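Local coordinates for protein AlyGC (Glaciecola chathamensis, PDB 5GKD) that degrades alginate as a lyase of polysaccharide lyase family 6, probably by beta-elimination at a site that binds calcium, at residues A[108-113]-A[137-142]; A[168-173]-A[417-422]; A[49-54]-A[74-79]; A[121-126]-A[141-146]. All coordinates share one frame; numbering follows the deposited sequence.

Contact 1: residues A[108-113]-A[137-142]; sequences QVVIDN and HNHLVG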
# COMPACT_ATOMS: atom_id res chain seq x y z
N GLN A 108 -26.58 -19.68 -19.33
CA GLN A 108 -27.22 -19.71 -18.03
C GLN A 108 -26.21 -19.92 -16.91
O GLN A 108 -26.41 -20.74 -16.00
CB GLN A 108 -28.32 -20.78 -17.98
CG GLN A 108 -29.47 -20.54 -18.98
CD GLN A 108 -30.71 -21.34 -18.62
OE1 GLN A 108 -31.16 -21.30 -17.49
NE2 GLN A 108 -31.27 -22.05 -19.59
N VAL A 109 -25.11 -19.18 -16.96
CA VAL A 109 -24.26 -19.14 -15.78
C VAL A 109 -24.13 -17.70 -15.30
O VAL A 109 -24.12 -16.73 -16.07
CB VAL A 109 -22.88 -19.81 -15.97
CG1 VAL A 109 -22.80 -20.66 -17.20
CG2 VAL A 109 -21.72 -18.85 -15.82
N VAL A 110 -24.06 -17.58 -13.98
CA VAL A 110 -24.00 -16.32 -13.27
C VAL A 110 -22.57 -16.14 -12.76
O VAL A 110 -21.98 -17.07 -12.21
CB VAL A 110 -24.98 -16.31 -12.08
CG1 VAL A 110 -24.82 -15.05 -11.27
CG2 VAL A 110 -26.42 -16.49 -12.55
N ILE A 111 -22.03 -14.94 -12.93
CA ILE A 111 -20.86 -14.51 -12.19
C ILE A 111 -21.25 -13.24 -11.44
O ILE A 111 -21.57 -12.22 -12.06
CB ILE A 111 -19.65 -14.25 -13.09
CG1 ILE A 111 -19.35 -15.50 -13.94
CG2 ILE A 111 -18.46 -13.82 -12.23
CD1 ILE A 111 -18.13 -15.36 -14.85
N ASP A 112 -21.21 -13.30 -10.11
CA ASP A 112 -21.77 -12.27 -9.25
C ASP A 112 -20.69 -11.81 -8.27
O ASP A 112 -20.38 -12.51 -7.30
CB ASP A 112 -22.99 -12.81 -8.51
CG ASP A 112 -23.66 -11.77 -7.65
OD1 ASP A 112 -23.13 -10.66 -7.52
OD2 ASP A 112 -24.73 -12.07 -7.09
N ASN A 113 -20.11 -10.65 -8.55
CA ASN A 113 -19.16 -10.02 -7.65
C ASN A 113 -18.01 -10.96 -7.28
O ASN A 113 -17.53 -10.96 -6.14
CB ASN A 113 -19.87 -9.50 -6.40
CG ASN A 113 -20.48 -8.14 -6.64
OD1 ASN A 113 -19.82 -7.12 -6.48
ND2 ASN A 113 -21.74 -8.12 -7.07
N HIS A 137 -27.47 -16.01 -22.61
CA HIS A 137 -28.34 -16.09 -21.43
C HIS A 137 -27.53 -16.19 -20.14
O HIS A 137 -27.91 -16.89 -19.20
CB HIS A 137 -29.35 -17.25 -21.56
CG HIS A 137 -30.32 -17.08 -22.69
ND1 HIS A 137 -30.06 -17.52 -23.98
CD2 HIS A 137 -31.55 -16.51 -22.73
CE1 HIS A 137 -31.09 -17.22 -24.76
NE2 HIS A 137 -32.00 -16.61 -24.03
N ASN A 138 -26.42 -15.47 -20.08
CA ASN A 138 -25.61 -15.42 -18.87
C ASN A 138 -25.85 -14.11 -18.12
O ASN A 138 -26.54 -13.20 -18.60
CB ASN A 138 -24.13 -15.61 -19.22
CG ASN A 138 -23.87 -16.95 -19.87
OD1 ASN A 138 -24.09 -18.00 -19.26
ND2 ASN A 138 -23.42 -16.93 -21.12
N HIS A 139 -25.28 -14.03 -16.92
CA HIS A 139 -25.59 -12.96 -15.97
C HIS A 139 -24.29 -12.59 -15.26
O HIS A 139 -23.84 -13.31 -14.36
CB HIS A 139 -26.68 -13.43 -15.01
CG HIS A 139 -27.04 -12.48 -13.91
ND1 HIS A 139 -28.34 -12.21 -13.58
CD2 HIS A 139 -26.27 -11.79 -13.03
CE1 HIS A 139 -28.37 -11.36 -12.56
NE2 HIS A 139 -27.13 -11.10 -12.20
N LEU A 140 -23.68 -11.47 -15.67
CA LEU A 140 -22.40 -11.01 -15.14
C LEU A 140 -22.59 -9.65 -14.48
O LEU A 140 -22.86 -8.66 -15.16
CB LEU A 140 -21.35 -10.90 -16.24
CG LEU A 140 -21.30 -12.11 -17.16
CD1 LEU A 140 -20.25 -11.92 -18.24
CD2 LEU A 140 -20.98 -13.34 -16.31
N VAL A 141 -22.36 -9.59 -13.17
CA VAL A 141 -22.58 -8.36 -12.43
C VAL A 141 -21.47 -8.14 -11.42
O VAL A 141 -20.98 -9.08 -10.78
CB VAL A 141 -23.97 -8.37 -11.75
CG1 VAL A 141 -24.06 -9.53 -10.76
CG2 VAL A 141 -24.23 -7.04 -11.10
N GLY A 142 -21.05 -6.89 -11.29
CA GLY A 142 -20.23 -6.48 -10.17
C GLY A 142 -18.73 -6.64 -10.30
O GLY A 142 -18.07 -6.76 -9.27
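The side-chain oxygen of Asn138, OD1, accepts the backbone N-H of Val109 at 2.8 Å between OD1 and N, nearly straight at the hydrogen (166°) and in the plane of the amide carbonyl. CG stands anti to the carbonyl carbon of the asparagine (chi1 -61°), and the amide lies against the backbone at the corner at Gln108. Its other amide atom, ND2, donates to Val106 O, so both ends of the group are engaged and its flip is fixed. Beyond the corner, main-chain bonds take over in parallel register. Val109 O receives His139 N, His139 O receives Ile111 N at 2.8 Å, Ile111 O receives Val141 N at 3.0 Å, and Val141 O receives Asn113 N at 2.9 Å. Ile111 and Leu140 lie side by side on the inner face, where CD2 of Leu140 meets CG1 of Ile111 at 3.6 Å. Val110, His139, Asp112 and Val141 occupy the other face. There Val110 CG2 rests on His139 CB at 3.9 Å, and Val141 CG1 touches the carboxylate of Asp112, 3.6 Å from OD1. That same OD1 takes a nearly linear bond (176°) from Asn113 ND2 at 2.9 Å, while OD2 is held by Tyr427 OH and Asn113 OD1 accepts from Arg144 NH1. Asn169 repeats the role of Asn138 one coil further on, its OD1 accepting Asn138 N. Stacked coils joined by parallel strands, with asparagines bonded into the backbone at a turn, are typical of the right-handed parallel beta-helix of the pectate-lyase-like superfamily.

Contact 2: residues A[168-173]-A[417-422]; sequences HNYFGP and IGKDEV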
# COMPACT_ATOMS: atom_id res chain seq x y z
N HIS A 168 -28.23 -12.32 -25.74
CA HIS A 168 -29.19 -12.45 -24.64
C HIS A 168 -28.52 -12.49 -23.28
O HIS A 168 -29.04 -13.11 -22.35
CB HIS A 168 -30.06 -13.70 -24.82
CG HIS A 168 -30.93 -13.65 -26.03
ND1 HIS A 168 -30.57 -14.21 -27.24
CD2 HIS A 168 -32.15 -13.09 -26.22
CE1 HIS A 168 -31.53 -14.00 -28.12
NE2 HIS A 168 -32.50 -13.32 -27.53
N ASN A 169 -27.38 -11.85 -23.12
CA ASN A 169 -26.72 -11.80 -21.83
C ASN A 169 -27.16 -10.57 -21.05
O ASN A 169 -27.49 -9.53 -21.64
CB ASN A 169 -25.21 -11.80 -21.99
CG ASN A 169 -24.70 -13.08 -22.62
OD1 ASN A 169 -24.78 -14.14 -22.01
ND2 ASN A 169 -24.19 -12.98 -23.85
N TYR A 170 -27.20 -10.70 -19.73
CA TYR A 170 -27.39 -9.57 -18.84
C TYR A 170 -26.02 -9.13 -18.37
O TYR A 170 -25.38 -9.82 -17.57
CB TYR A 170 -28.29 -9.91 -17.67
CG TYR A 170 -28.46 -8.77 -16.65
CD1 TYR A 170 -29.04 -7.56 -17.01
CD2 TYR A 170 -28.05 -8.94 -15.33
CE1 TYR A 170 -29.20 -6.54 -16.08
CE2 TYR A 170 -28.20 -7.93 -14.40
CZ TYR A 170 -28.77 -6.73 -14.78
OH TYR A 170 -28.90 -5.73 -13.85
N PHE A 171 -25.55 -8.01 -18.89
CA PHE A 171 -24.37 -7.35 -18.36
C PHE A 171 -24.86 -6.35 -17.33
O PHE A 171 -25.26 -5.22 -17.67
CB PHE A 171 -23.55 -6.70 -19.47
CG PHE A 171 -22.95 -7.70 -20.44
CD1 PHE A 171 -21.85 -8.46 -20.09
CD2 PHE A 171 -23.48 -7.86 -21.71
CE1 PHE A 171 -21.30 -9.38 -20.99
CE2 PHE A 171 -22.92 -8.78 -22.61
CZ PHE A 171 -21.84 -9.53 -22.24
N GLY A 172 -24.87 -6.77 -16.07
CA GLY A 172 -25.35 -5.96 -14.99
C GLY A 172 -24.37 -4.88 -14.58
O GLY A 172 -23.29 -4.73 -15.16
N PRO A 173 -24.75 -4.12 -13.57
CA PRO A 173 -23.96 -2.96 -13.14
C PRO A 173 -22.48 -3.26 -12.92
O PRO A 173 -22.10 -4.22 -12.26
CB PRO A 173 -24.65 -2.54 -11.84
CG PRO A 173 -26.11 -2.91 -12.07
CD PRO A 173 -26.07 -4.19 -12.90
N ILE A 417 -34.82 -5.41 -26.75
CA ILE A 417 -34.88 -6.48 -25.77
C ILE A 417 -35.05 -5.90 -24.38
O ILE A 417 -34.49 -4.84 -24.05
CB ILE A 417 -33.64 -7.38 -25.88
CG1 ILE A 417 -33.86 -8.66 -25.06
CG2 ILE A 417 -32.38 -6.66 -25.47
CD1 ILE A 417 -33.46 -9.90 -25.81
N GLY A 418 -35.86 -6.56 -23.56
CA GLY A 418 -36.13 -6.09 -22.22
C GLY A 418 -35.18 -6.66 -21.18
O GLY A 418 -34.52 -7.66 -21.40
N LYS A 419 -35.10 -5.98 -20.04
CA LYS A 419 -34.24 -6.43 -18.97
C LYS A 419 -34.62 -7.83 -18.49
O LYS A 419 -33.75 -8.60 -18.06
CB LYS A 419 -34.27 -5.44 -17.80
CG LYS A 419 -33.33 -5.75 -16.64
CD LYS A 419 -33.34 -4.62 -15.63
CE LYS A 419 -32.38 -4.85 -14.50
NZ LYS A 419 -32.51 -3.80 -13.44
N ASP A 420 -35.91 -8.19 -18.55
CA ASP A 420 -36.33 -9.50 -18.08
C ASP A 420 -36.40 -10.54 -19.19
O ASP A 420 -36.84 -11.66 -18.94
CB ASP A 420 -37.67 -9.40 -17.33
CG ASP A 420 -38.67 -8.51 -18.02
OD1 ASP A 420 -38.90 -8.66 -19.25
OD2 ASP A 420 -39.26 -7.65 -17.33
N GLU A 421 -35.95 -10.21 -20.39
CA GLU A 421 -35.83 -11.20 -21.45
C GLU A 421 -34.41 -11.66 -21.64
O GLU A 421 -34.08 -12.28 -22.65
CB GLU A 421 -36.34 -10.63 -22.77
CG GLU A 421 -37.74 -10.08 -22.68
CD GLU A 421 -38.13 -9.41 -23.96
OE1 GLU A 421 -38.72 -10.08 -24.83
OE2 GLU A 421 -37.81 -8.23 -24.12
N VAL A 422 -33.55 -11.37 -20.69
CA VAL A 422 -32.12 -11.57 -20.82
C VAL A 422 -31.64 -12.18 -19.51
O VAL A 422 -32.30 -12.07 -18.48
CB VAL A 422 -31.49 -10.20 -21.16
CG1 VAL A 422 -30.20 -10.09 -20.64
CG2 VAL A 422 -31.46 -9.96 -22.68
O HOH W 1 -30.67 -4.69 -11.55
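Val422, in the loop that follows the N-terminal parallel beta-helix, packs on the outside of one coil by laying CG1 against CB of Tyr170, 3.5 Å away. The same methyl is modelled very close to the carbonyl of Asn169, so its exact placing is doubtful. The other methyl, CG2, rests on the backbone of His168. At one end of the contact, CD1 of Ile417 reaches the imidazole of His168, 3.5 Å from CD2, the two side chains crossing at about a right angle. At the other end the extended chain of Lys419, CG anti to the backbone N (chi1 -176°), runs out to Tyr170 and brings CE within 3.6 Å of OH.

A second layer fixes these groups. The His168 ring stacks on that of His137 from the preceding coil, and a backbone bond to Gly423 ties His168 to the residue just after the loop segment. Within the loop, Gly418 and Glu421 are joined twice, by Glu421 N to Gly418 O at 3.1 Å and by Gly418 N to the carboxylate oxygen OE2 of Glu421, forming a tight turn between the two residues. The Tyr170 ring has CA of Gly172 over one face, 3.4 Å above its plane and offset toward the rim, and also makes a cation-pi contact with Lys429. Its hydroxyl is hydrogen-bonded to Asp207. One water links the two polar tips, accepting from Lys419 NZ at 2.8 Å and donating to Tyr170 OH at 3.1 Å.

Contact 3: residues A[49-54]-A[74-79]; sequences TLRGQT and IVSGLV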
# COMPACT_ATOMS: atom_id res chain seq x y z
N THR A 49 -22.29 -32.25 -21.91
CA THR A 49 -22.78 -31.15 -21.10
C THR A 49 -22.24 -31.26 -19.68
O THR A 49 -22.17 -32.35 -19.11
CB THR A 49 -24.32 -31.15 -21.10
OG1 THR A 49 -24.80 -30.98 -22.44
CG2 THR A 49 -24.88 -30.05 -20.22
N LEU A 50 -21.83 -30.13 -19.12
CA LEU A 50 -21.54 -29.95 -17.70
C LEU A 50 -22.57 -28.97 -17.16
O LEU A 50 -22.64 -27.83 -17.64
CB LEU A 50 -20.14 -29.37 -17.49
CG LEU A 50 -19.32 -29.53 -16.21
CD1 LEU A 50 -18.54 -28.29 -15.88
CD2 LEU A 50 -20.05 -30.10 -14.99
N ARG A 51 -23.35 -29.38 -16.16
CA ARG A 51 -24.42 -28.51 -15.68
C ARG A 51 -24.66 -28.72 -14.19
O ARG A 51 -24.34 -29.76 -13.63
CB ARG A 51 -25.72 -28.72 -16.46
CG ARG A 51 -26.00 -30.14 -16.83
CD ARG A 51 -27.36 -30.34 -17.52
NE ARG A 51 -28.37 -30.46 -16.49
CZ ARG A 51 -29.07 -31.55 -16.23
NH1 ARG A 51 -28.94 -32.63 -16.96
NH2 ARG A 51 -29.92 -31.52 -15.23
N GLY A 52 -25.23 -27.71 -13.56
CA GLY A 52 -25.60 -27.83 -12.17
C GLY A 52 -26.88 -28.63 -12.03
O GLY A 52 -27.79 -28.53 -12.87
N GLN A 53 -26.95 -29.44 -10.98
CA GLN A 53 -28.13 -30.25 -10.70
C GLN A 53 -29.39 -29.41 -10.69
O GLN A 53 -30.37 -29.73 -11.37
CB GLN A 53 -27.95 -30.97 -9.36
CG GLN A 53 -29.06 -31.93 -9.01
CD GLN A 53 -28.90 -32.49 -7.60
OE1 GLN A 53 -27.97 -32.17 -6.89
NE2 GLN A 53 -29.84 -33.33 -7.20
N THR A 54 -29.38 -28.33 -9.93
CA THR A 54 -30.48 -27.37 -9.90
C THR A 54 -29.89 -25.99 -10.12
O THR A 54 -29.24 -25.46 -9.20
CB THR A 54 -31.23 -27.39 -8.58
OG1 THR A 54 -31.71 -28.71 -8.32
CG2 THR A 54 -32.40 -26.41 -8.64
N ILE A 74 -21.23 -28.07 -23.80
CA ILE A 74 -22.18 -27.12 -23.23
C ILE A 74 -21.96 -27.06 -21.72
O ILE A 74 -21.85 -28.10 -21.07
CB ILE A 74 -23.63 -27.51 -23.53
CG1 ILE A 74 -23.84 -27.70 -25.03
CG2 ILE A 74 -24.56 -26.45 -22.97
CD1 ILE A 74 -25.25 -28.12 -25.37
N VAL A 75 -21.89 -25.85 -21.17
CA VAL A 75 -21.82 -25.64 -19.72
C VAL A 75 -22.99 -24.76 -19.31
O VAL A 75 -23.21 -23.70 -19.92
CB VAL A 75 -20.49 -24.99 -19.30
CG1 VAL A 75 -20.48 -24.78 -17.80
CG2 VAL A 75 -19.31 -25.83 -19.73
N SER A 76 -23.74 -25.17 -18.29
CA SER A 76 -24.91 -24.39 -17.90
C SER A 76 -25.24 -24.56 -16.42
O SER A 76 -24.90 -25.55 -15.79
CB SER A 76 -26.14 -24.77 -18.73
OG SER A 76 -26.58 -26.07 -18.43
N GLY A 77 -25.93 -23.56 -15.89
CA GLY A 77 -26.53 -23.68 -14.57
C GLY A 77 -25.56 -23.63 -13.42
O GLY A 77 -25.72 -24.39 -12.46
N LEU A 78 -24.57 -22.74 -13.48
CA LEU A 78 -23.60 -22.55 -12.41
C LEU A 78 -23.62 -21.10 -11.95
O LEU A 78 -23.94 -20.19 -12.73
CB LEU A 78 -22.17 -22.92 -12.88
CG LEU A 78 -21.98 -24.26 -13.59
CD1 LEU A 78 -20.55 -24.43 -14.07
CD2 LEU A 78 -22.39 -25.40 -12.66
N VAL A 79 -23.24 -20.89 -10.70
CA VAL A 79 -23.10 -19.56 -10.11
C VAL A 79 -21.69 -19.46 -9.54
O VAL A 79 -21.32 -20.23 -8.64
CB VAL A 79 -24.13 -19.30 -9.01
CG1 VAL A 79 -23.92 -17.90 -8.41
CG2 VAL A 79 -25.56 -19.44 -9.55
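Leu50 binds the neighbouring strand through both of its main-chain polar atoms: its N donates to Ile74 O at 2.8 Å, and its O accepts from Ser76 N at 3.0 Å. Gly52 N to Ser76 O, 3.1 Å, completes the parallel pairing. Weaker CA-H...O contacts accompany these bonds, such as Val75 CA to Leu50 O at 3.1 Å.

Packing between side chains is lighter. On one face OG1 of Thr49 lies 3.8 Å from CB of Ile74, and OG of Ser76 sits 3.4 Å from CB of Arg51. The arginine begins with CG between its backbone N and carbonyl carbon (chi1 38°), then bends away to a salt bridge with Asp23. On the opposite face Leu50 CB and Val75 CG2 approach loosely, at 4.3 Å. Past the corner at Gly77, CD2 of Leu78 comes back to Gly52, 3.8 Å from its N.

Strand 48-52 thus lies between strand 23-26, to which Thr49 and Arg51 are bonded through their backbones, and strand 73-81. Leu50 and Val75 point into the beta-helix interior, against Phe38 of strand 35-41, with Leu66 and Leu68 of strand 65-69 packing on Val75.

Contact 4: residues A[121-126]-A[141-146]; sequences EQDSWV and VGKRNK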
# COMPACT_ATOMS: atom_id res chain seq x y z
N GLU A 121 -5.22 -5.57 -9.44
CA GLU A 121 -4.77 -6.89 -9.84
C GLU A 121 -5.76 -7.35 -10.91
O GLU A 121 -6.90 -7.68 -10.60
CB GLU A 121 -4.72 -7.83 -8.65
CG GLU A 121 -3.86 -9.05 -8.83
CD GLU A 121 -2.38 -8.73 -9.05
OE1 GLU A 121 -1.75 -9.42 -9.87
OE2 GLU A 121 -1.86 -7.79 -8.44
N GLN A 122 -5.31 -7.33 -12.17
CA GLN A 122 -6.16 -7.47 -13.34
C GLN A 122 -6.53 -8.92 -13.64
O GLN A 122 -5.69 -9.82 -13.58
CB GLN A 122 -5.44 -6.88 -14.56
CG GLN A 122 -6.11 -7.20 -15.87
CD GLN A 122 -5.44 -6.52 -17.04
OE1 GLN A 122 -6.01 -6.43 -18.12
NE2 GLN A 122 -4.24 -6.01 -16.82
N ASP A 123 -7.79 -9.13 -14.00
CA ASP A 123 -8.22 -10.38 -14.61
C ASP A 123 -9.39 -10.08 -15.55
O ASP A 123 -9.81 -8.94 -15.70
CB ASP A 123 -8.59 -11.44 -13.56
CG ASP A 123 -9.78 -11.03 -12.67
OD1 ASP A 123 -10.46 -10.01 -12.92
OD2 ASP A 123 -10.04 -11.75 -11.68
N SER A 124 -9.90 -11.12 -16.19
CA SER A 124 -11.09 -11.02 -17.01
C SER A 124 -12.03 -12.12 -16.57
O SER A 124 -11.61 -13.13 -16.02
CB SER A 124 -10.76 -11.17 -18.49
OG SER A 124 -10.26 -9.97 -19.02
N TRP A 125 -13.32 -11.91 -16.79
CA TRP A 125 -14.26 -12.92 -16.33
C TRP A 125 -14.57 -13.95 -17.40
O TRP A 125 -14.73 -15.13 -17.08
CB TRP A 125 -15.54 -12.26 -15.82
CG TRP A 125 -15.39 -11.73 -14.43
CD1 TRP A 125 -14.24 -11.72 -13.67
CD2 TRP A 125 -16.42 -11.17 -13.61
NE1 TRP A 125 -14.49 -11.15 -12.45
CE2 TRP A 125 -15.82 -10.82 -12.38
CE3 TRP A 125 -17.78 -10.92 -13.80
CZ2 TRP A 125 -16.55 -10.24 -11.35
CZ3 TRP A 125 -18.48 -10.33 -12.78
CH2 TRP A 125 -17.88 -10.00 -11.58
N VAL A 126 -14.67 -13.54 -18.67
CA VAL A 126 -14.91 -14.46 -19.78
C VAL A 126 -13.94 -14.15 -20.91
O VAL A 126 -13.86 -13.01 -21.36
CB VAL A 126 -16.37 -14.36 -20.28
CG1 VAL A 126 -16.64 -15.39 -21.34
CG2 VAL A 126 -17.36 -14.48 -19.11
N VAL A 141 -22.36 -9.59 -13.17
CA VAL A 141 -22.58 -8.36 -12.43
C VAL A 141 -21.47 -8.14 -11.42
O VAL A 141 -20.98 -9.08 -10.78
CB VAL A 141 -23.97 -8.37 -11.75
CG1 VAL A 141 -24.06 -9.53 -10.76
CG2 VAL A 141 -24.23 -7.04 -11.10
N GLY A 142 -21.05 -6.89 -11.29
CA GLY A 142 -20.23 -6.48 -10.17
C GLY A 142 -18.73 -6.64 -10.30
O GLY A 142 -18.07 -6.76 -9.27
N LYS A 143 -18.16 -6.65 -11.49
CA LYS A 143 -16.70 -6.71 -11.58
C LYS A 143 -16.10 -5.38 -11.14
O LYS A 143 -16.40 -4.34 -11.73
CB LYS A 143 -16.24 -7.07 -12.98
CG LYS A 143 -14.73 -7.28 -13.08
CD LYS A 143 -14.35 -7.88 -14.44
CE LYS A 143 -12.93 -8.50 -14.43
NZ LYS A 143 -11.80 -7.53 -14.23
N ARG A 144 -15.25 -5.40 -10.10
CA ARG A 144 -14.76 -4.17 -9.51
C ARG A 144 -13.32 -3.85 -9.89
O ARG A 144 -12.86 -2.74 -9.63
CB ARG A 144 -14.85 -4.20 -7.98
CG ARG A 144 -15.86 -5.12 -7.38
CD ARG A 144 -17.32 -4.70 -7.55
NE ARG A 144 -17.73 -3.60 -6.72
CZ ARG A 144 -18.94 -3.47 -6.18
NH1 ARG A 144 -19.87 -4.40 -6.31
NH2 ARG A 144 -19.19 -2.40 -5.47
N ASN A 145 -12.60 -4.79 -10.48
CA ASN A 145 -11.17 -4.66 -10.66
C ASN A 145 -10.84 -4.45 -12.13
O ASN A 145 -11.67 -4.66 -13.02
CB ASN A 145 -10.45 -5.91 -10.15
CG ASN A 145 -10.76 -7.12 -10.98
OD1 ASN A 145 -11.92 -7.41 -11.27
ND2 ASN A 145 -9.70 -7.84 -11.38
N LYS A 146 -9.61 -4.03 -12.37
CA LYS A 146 -9.14 -3.80 -13.72
C LYS A 146 -9.24 -5.06 -14.58
O LYS A 146 -9.05 -6.19 -14.12
CB LYS A 146 -7.70 -3.30 -13.66
CG LYS A 146 -7.06 -3.11 -15.03
CD LYS A 146 -6.10 -1.96 -15.06
CE LYS A 146 -5.53 -1.76 -16.45
NZ LYS A 146 -4.91 -0.41 -16.58
O HOH W 2 -12.15 -10.06 -10.83
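Lys143 lies lengthwise over one face of the Trp125 indole. Its CB stands 3.6 Å from the centroid of the six-membered ring in a CH-pi contact, 15° off the normal, and CE continues over the five-membered end, 3.6 Å from CD1. Val141 O meets the ring edge. A final bend at chi4 (-65°) turns NZ into a nest of oxygens: Asp123 O at 2.8 Å, Asp123 OD1 at 3.1 Å in a salt bridge, and Asn145 OD1 and O, with Gly147 O beyond. Asn145 ND2 adds two bonds in its own amide plane, to Asp123 OD1 at 2.8 Å and to Glu121 O at 2.9 Å. It meets the carboxylate from above its plane, NZ the same oxygen nearly along C-O.

The other side is looser. Lys146 O receives Asp123 N at 3.2 Å, but the side chains meet lightly, Gln122 CB 4.1 Å from Lys146 CG, and the lysine leads away to a weak bond with O of Asn180, a calcium-site residue. Glu121 forms a salt bridge with Arg536 of the second subunit.

Lys143 is thus probably charged, balanced locally by Asp123, and probably pins loop 141-146 to the segment leading into strand 124-128.

Contact 3 comes first along the chain, contacts 1 and 4 interleave next and share Val141 and Gly142, and contact 2 closes last by bringing back a loop some 240 residues later. Contacts 3 and 1, about 13 Å apart between centres, lie in one strand stack of the N-terminal beta-helix, separated by the pairing of 73-81 with 105-112. Contact 2 has its centre about 10 Å from that of contact 1, where strand 170-171 continues the stack. Contact 4 lies about 12 Å from contact 1 between centres. Contact 1 touches all three others, whereas contact 4 alone reaches the second subunit and lies near the calcium ion, about 9 Å from the Lys146 side chain.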